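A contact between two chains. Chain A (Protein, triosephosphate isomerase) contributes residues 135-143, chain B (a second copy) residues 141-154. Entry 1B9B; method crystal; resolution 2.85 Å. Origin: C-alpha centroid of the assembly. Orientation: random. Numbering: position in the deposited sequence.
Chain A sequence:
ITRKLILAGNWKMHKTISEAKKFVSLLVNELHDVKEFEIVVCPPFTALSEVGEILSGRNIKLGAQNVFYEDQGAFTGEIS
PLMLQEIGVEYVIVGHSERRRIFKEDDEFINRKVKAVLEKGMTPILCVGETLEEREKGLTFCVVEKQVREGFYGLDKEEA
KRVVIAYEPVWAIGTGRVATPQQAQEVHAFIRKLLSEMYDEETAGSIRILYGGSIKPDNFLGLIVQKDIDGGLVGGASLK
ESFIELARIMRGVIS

Chain A (135-143) REKGLTFCV
Chain B 141-154: FCVVEKQVREGFYG

The chain B stretch is a helix from F141(B) to F152(B), entered from earlier in the chain and held by a regular series of i to i+4 backbone bonds, from E145(B) N to F141(B) O at 2.9 Å through Y153(B) N to R149(B) O at 2.9 Å. Y153(B) leaves helical angles (phi/psi -43/126). Chain A is bent: one helix arrives at R135(A) and E136(A), G138(A) (89/24) breaks it in a Schellman turn, and L139(A) (-102/9) occupies the N-cap position of the helix that starts at T140(A). That new helix closes its first turn with V143(A) N to L139(A) O at 2.9 Å.

The register runs antiparallel, since rising numbers in A meet falling numbers in B. The CA of K137(A) lies 6.8 Å from the CA of R149(B), the CA of L139(A) 6.7 Å from the CA of K146(B), and the CA atoms of C142(A) and C142(B) 5.2 Å apart. Together the stretches bury 571 Å², of which K137(A), C142(A) and L139(A) provide the largest shares.

K137(A), at 105 Å², has its CA-to-CB bond sideways to chain B, but an extended m,t,t,t chain brings its end nearer. NZ donates to E150(B) OE1 at 3.0 Å, a hydrogen bond within a salt bridge. E150(B) reaches it with chi1 -72° and chi2 -86°, both m, while its OE2 receives a weak bond from K146(B) NZ at 2.9 Å; the carboxylate thus serves a lysine from each chain. Farther back, K137(A) CG sits 3.8 Å from the centroid of the Y153(B) ring and 9° off its normal, a CH-pi contact over the face. Y153(B) has chi1 t and chi2 55°.

C142(A) covers 92 Å² and has its CA-to-CB bond toward chain B. The SG atoms of C142(A) and C142(B) are joined in a disulfide with chi3 -81°, near the usual right-angled torsion, and both chi1 angles are m (-81° in A, -88° in B). The modelled separation of C142(A) SG and C142(B) SG is 2.5 Å, longer than an ideal disulfide bond, so the bond length deserves caution at 2.85 Å resolution. E145(B) OE1 lies 3.3 Å from C142(A) SG.

L139(A), at 71 Å², uses an m,t rotamer whose end approaches chain B: CD2 is 3.5 Å from K146(B) CA and also 3.5 Å from R149(B) CD, so the methyl packs on the backbone of K146(B) and the aliphatic part of R149(B).

R149(B) (m,t,t, chi4 -56°) is anchored within its own helix, its NE donating to E145(B) OE2 at 2.6 Å and 160° in a salt bridge. G138(A) O lies over one face of the guanidinium, 3.2 Å from R149(B) NE, at an angle too poor for a hydrogen bond. The positive phi of G138(A) favours glycine, and an ideal CB there would also stand a tight 3.0 Å from R149(B) NH1.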

# COMPACT_ATOMS: atom_id res chain seq x y z
N ARG A 135 -15.32 -6.72 14.25
CA ARG A 135 -16.24 -7.39 15.13
C ARG A 135 -17.69 -7.03 14.80
O ARG A 135 -18.56 -7.90 14.82
CB ARG A 135 -15.95 -7.05 16.60
CG ARG A 135 -17.07 -7.50 17.53
CD ARG A 135 -16.66 -7.50 18.98
NE ARG A 135 -15.79 -8.63 19.30
CZ ARG A 135 -16.15 -9.67 20.05
NH1 ARG A 135 -17.38 -9.74 20.56
NH2 ARG A 135 -15.28 -10.65 20.29
N GLU A 136 -17.96 -5.76 14.49
CA GLU A 136 -19.32 -5.34 14.18
C GLU A 136 -19.84 -5.89 12.87
O GLU A 136 -21.03 -6.17 12.75
CB GLU A 136 -19.42 -3.82 14.15
CG GLU A 136 -18.93 -3.15 15.41
CD GLU A 136 -19.11 -1.65 15.37
OE1 GLU A 136 -18.74 -1.03 14.34
OE2 GLU A 136 -19.61 -1.09 16.36
N LYS A 137 -18.97 -6.04 11.88
CA LYS A 137 -19.39 -6.58 10.59
C LYS A 137 -19.63 -8.10 10.67
O LYS A 137 -20.16 -8.71 9.73
CB LYS A 137 -18.33 -6.27 9.53
CG LYS A 137 -18.26 -4.82 9.17
CD LYS A 137 -17.10 -4.54 8.25
CE LYS A 137 -17.14 -3.13 7.72
NZ LYS A 137 -15.90 -2.81 6.98
N GLY A 138 -19.26 -8.69 11.79
CA GLY A 138 -19.44 -10.11 12.00
C GLY A 138 -18.25 -10.92 11.52
O GLY A 138 -18.39 -12.10 11.21
N LEU A 139 -17.08 -10.29 11.46
CA LEU A 139 -15.88 -10.96 10.98
C LEU A 139 -14.94 -11.43 12.05
O LEU A 139 -13.83 -11.86 11.74
CB LEU A 139 -15.13 -10.04 10.03
CG LEU A 139 -15.85 -9.70 8.73
CD1 LEU A 139 -15.12 -8.55 8.06
CD2 LEU A 139 -15.89 -10.91 7.81
N THR A 140 -15.36 -11.36 13.30
CA THR A 140 -14.51 -11.78 14.41
C THR A 140 -13.83 -13.12 14.18
O THR A 140 -12.61 -13.23 14.32
CB THR A 140 -15.30 -11.88 15.71
OG1 THR A 140 -16.07 -10.68 15.89
CG2 THR A 140 -14.36 -12.09 16.91
N PHE A 141 -14.62 -14.13 13.83
CA PHE A 141 -14.09 -15.48 13.63
C PHE A 141 -13.23 -15.69 12.41
O PHE A 141 -12.16 -16.30 12.49
CB PHE A 141 -15.22 -16.49 13.64
CG PHE A 141 -16.06 -16.42 14.87
CD1 PHE A 141 -17.15 -15.56 14.93
CD2 PHE A 141 -15.75 -17.19 15.97
CE1 PHE A 141 -17.92 -15.47 16.09
CE2 PHE A 141 -16.50 -17.11 17.13
CZ PHE A 141 -17.59 -16.25 17.20
N CYS A 142 -13.69 -15.19 11.27
CA CYS A 142 -12.89 -15.36 10.07
C CYS A 142 -11.58 -14.60 10.18
O CYS A 142 -10.57 -15.00 9.59
CB CYS A 142 -13.67 -14.92 8.84
SG CYS A 142 -14.82 -16.20 8.27
N VAL A 143 -11.57 -13.51 10.95
CA VAL A 143 -10.35 -12.74 11.12
C VAL A 143 -9.38 -13.54 11.96
O VAL A 143 -8.20 -13.66 11.61
CB VAL A 143 -10.62 -11.37 11.77
CG1 VAL A 143 -9.31 -10.70 12.12
CG2 VAL A 143 -11.36 -10.48 10.81
N PHE B 141 -13.56 -20.52 2.52
CA PHE B 141 -14.77 -20.05 3.19
C PHE B 141 -14.71 -18.71 3.90
O PHE B 141 -15.70 -17.97 3.90
CB PHE B 141 -15.24 -21.14 4.14
CG PHE B 141 -15.52 -22.43 3.44
CD1 PHE B 141 -14.49 -23.33 3.19
CD2 PHE B 141 -16.80 -22.71 2.97
CE1 PHE B 141 -14.73 -24.49 2.48
CE2 PHE B 141 -17.05 -23.87 2.26
CZ PHE B 141 -16.02 -24.76 2.01
N CYS B 142 -13.57 -18.38 4.50
CA CYS B 142 -13.44 -17.10 5.17
C CYS B 142 -13.18 -15.98 4.17
O CYS B 142 -13.52 -14.83 4.42
CB CYS B 142 -12.34 -17.13 6.22
SG CYS B 142 -12.92 -17.69 7.83
N VAL B 143 -12.57 -16.32 3.04
CA VAL B 143 -12.34 -15.30 2.03
C VAL B 143 -13.71 -14.96 1.46
O VAL B 143 -14.06 -13.79 1.32
CB VAL B 143 -11.41 -15.80 0.89
CG1 VAL B 143 -11.56 -14.90 -0.33
CG2 VAL B 143 -9.97 -15.79 1.35
N VAL B 144 -14.49 -15.97 1.14
CA VAL B 144 -15.82 -15.72 0.60
C VAL B 144 -16.73 -15.03 1.61
O VAL B 144 -17.42 -14.06 1.26
CB VAL B 144 -16.49 -17.02 0.09
CG1 VAL B 144 -17.98 -16.82 -0.06
CG2 VAL B 144 -15.91 -17.40 -1.25
N GLU B 145 -16.71 -15.50 2.86
CA GLU B 145 -17.56 -14.90 3.89
C GLU B 145 -17.22 -13.43 4.10
O GLU B 145 -18.11 -12.58 4.17
CB GLU B 145 -17.42 -15.65 5.22
CG GLU B 145 -18.27 -15.04 6.31
CD GLU B 145 -18.29 -15.86 7.57
OE1 GLU B 145 -17.94 -17.06 7.50
OE2 GLU B 145 -18.66 -15.32 8.63
N LYS B 146 -15.93 -13.12 4.20
CA LYS B 146 -15.53 -11.73 4.38
C LYS B 146 -16.09 -10.86 3.26
O LYS B 146 -16.66 -9.80 3.51
CB LYS B 146 -14.01 -11.61 4.39
CG LYS B 146 -13.57 -10.17 4.33
CD LYS B 146 -12.07 -10.03 4.36
CE LYS B 146 -11.66 -8.60 4.03
NZ LYS B 146 -12.37 -7.60 4.87
N GLN B 147 -15.95 -11.33 2.02
CA GLN B 147 -16.43 -10.58 0.86
C GLN B 147 -17.94 -10.46 0.82
O GLN B 147 -18.47 -9.45 0.35
CB GLN B 147 -15.92 -11.22 -0.44
CG GLN B 147 -14.41 -11.43 -0.45
CD GLN B 147 -13.87 -11.93 -1.78
OE1 GLN B 147 -14.38 -12.90 -2.34
NE2 GLN B 147 -12.83 -11.28 -2.28
N VAL B 148 -18.64 -11.48 1.29
CA VAL B 148 -20.10 -11.42 1.28
C VAL B 148 -20.60 -10.49 2.38
O VAL B 148 -21.49 -9.66 2.16
CB VAL B 148 -20.72 -12.81 1.44
CG1 VAL B 148 -22.24 -12.70 1.43
CG2 VAL B 148 -20.28 -13.69 0.29
N ARG B 149 -20.02 -10.64 3.57
CA ARG B 149 -20.39 -9.80 4.70
C ARG B 149 -20.09 -8.33 4.39
O ARG B 149 -20.94 -7.46 4.63
CB ARG B 149 -19.62 -10.25 5.93
CG ARG B 149 -20.09 -11.56 6.52
CD ARG B 149 -19.24 -11.89 7.74
NE ARG B 149 -19.79 -12.99 8.52
CZ ARG B 149 -21.02 -13.00 9.02
NH1 ARG B 149 -21.83 -11.96 8.82
NH2 ARG B 149 -21.44 -14.05 9.71
N GLU B 150 -18.90 -8.07 3.86
CA GLU B 150 -18.52 -6.72 3.50
C GLU B 150 -19.50 -6.17 2.47
O GLU B 150 -20.13 -5.14 2.69
CB GLU B 150 -17.10 -6.69 2.94
CG GLU B 150 -16.03 -6.92 3.98
CD GLU B 150 -15.61 -5.64 4.69
OE1 GLU B 150 -16.44 -4.70 4.77
OE2 GLU B 150 -14.45 -5.57 5.17
N GLY B 151 -19.64 -6.87 1.35
CA GLY B 151 -20.54 -6.41 0.31
C GLY B 151 -21.97 -6.13 0.72
O GLY B 151 -22.56 -5.14 0.28
N PHE B 152 -22.55 -7.00 1.55
CA PHE B 152 -23.93 -6.84 2.00
C PHE B 152 -24.13 -5.89 3.17
O PHE B 152 -25.25 -5.42 3.41
CB PHE B 152 -24.55 -8.20 2.38
CG PHE B 152 -25.10 -8.96 1.21
CD1 PHE B 152 -24.26 -9.73 0.41
CD2 PHE B 152 -26.44 -8.86 0.88
CE1 PHE B 152 -24.76 -10.40 -0.70
CE2 PHE B 152 -26.95 -9.52 -0.23
CZ PHE B 152 -26.11 -10.30 -1.02
N TYR B 153 -23.04 -5.62 3.88
CA TYR B 153 -23.07 -4.74 5.05
C TYR B 153 -23.90 -3.49 4.81
O TYR B 153 -23.68 -2.76 3.85
CB TYR B 153 -21.65 -4.34 5.44
CG TYR B 153 -21.57 -3.68 6.79
CD1 TYR B 153 -22.08 -4.31 7.92
CD2 TYR B 153 -20.96 -2.44 6.94
CE1 TYR B 153 -21.99 -3.72 9.17
CE2 TYR B 153 -20.87 -1.85 8.18
CZ TYR B 153 -21.38 -2.49 9.29
OH TYR B 153 -21.28 -1.88 10.52
N GLY B 154 -24.85 -3.24 5.70
CA GLY B 154 -25.68 -2.06 5.55
C GLY B 154 -26.98 -2.31 4.83
O GLY B 154 -27.93 -1.55 5.00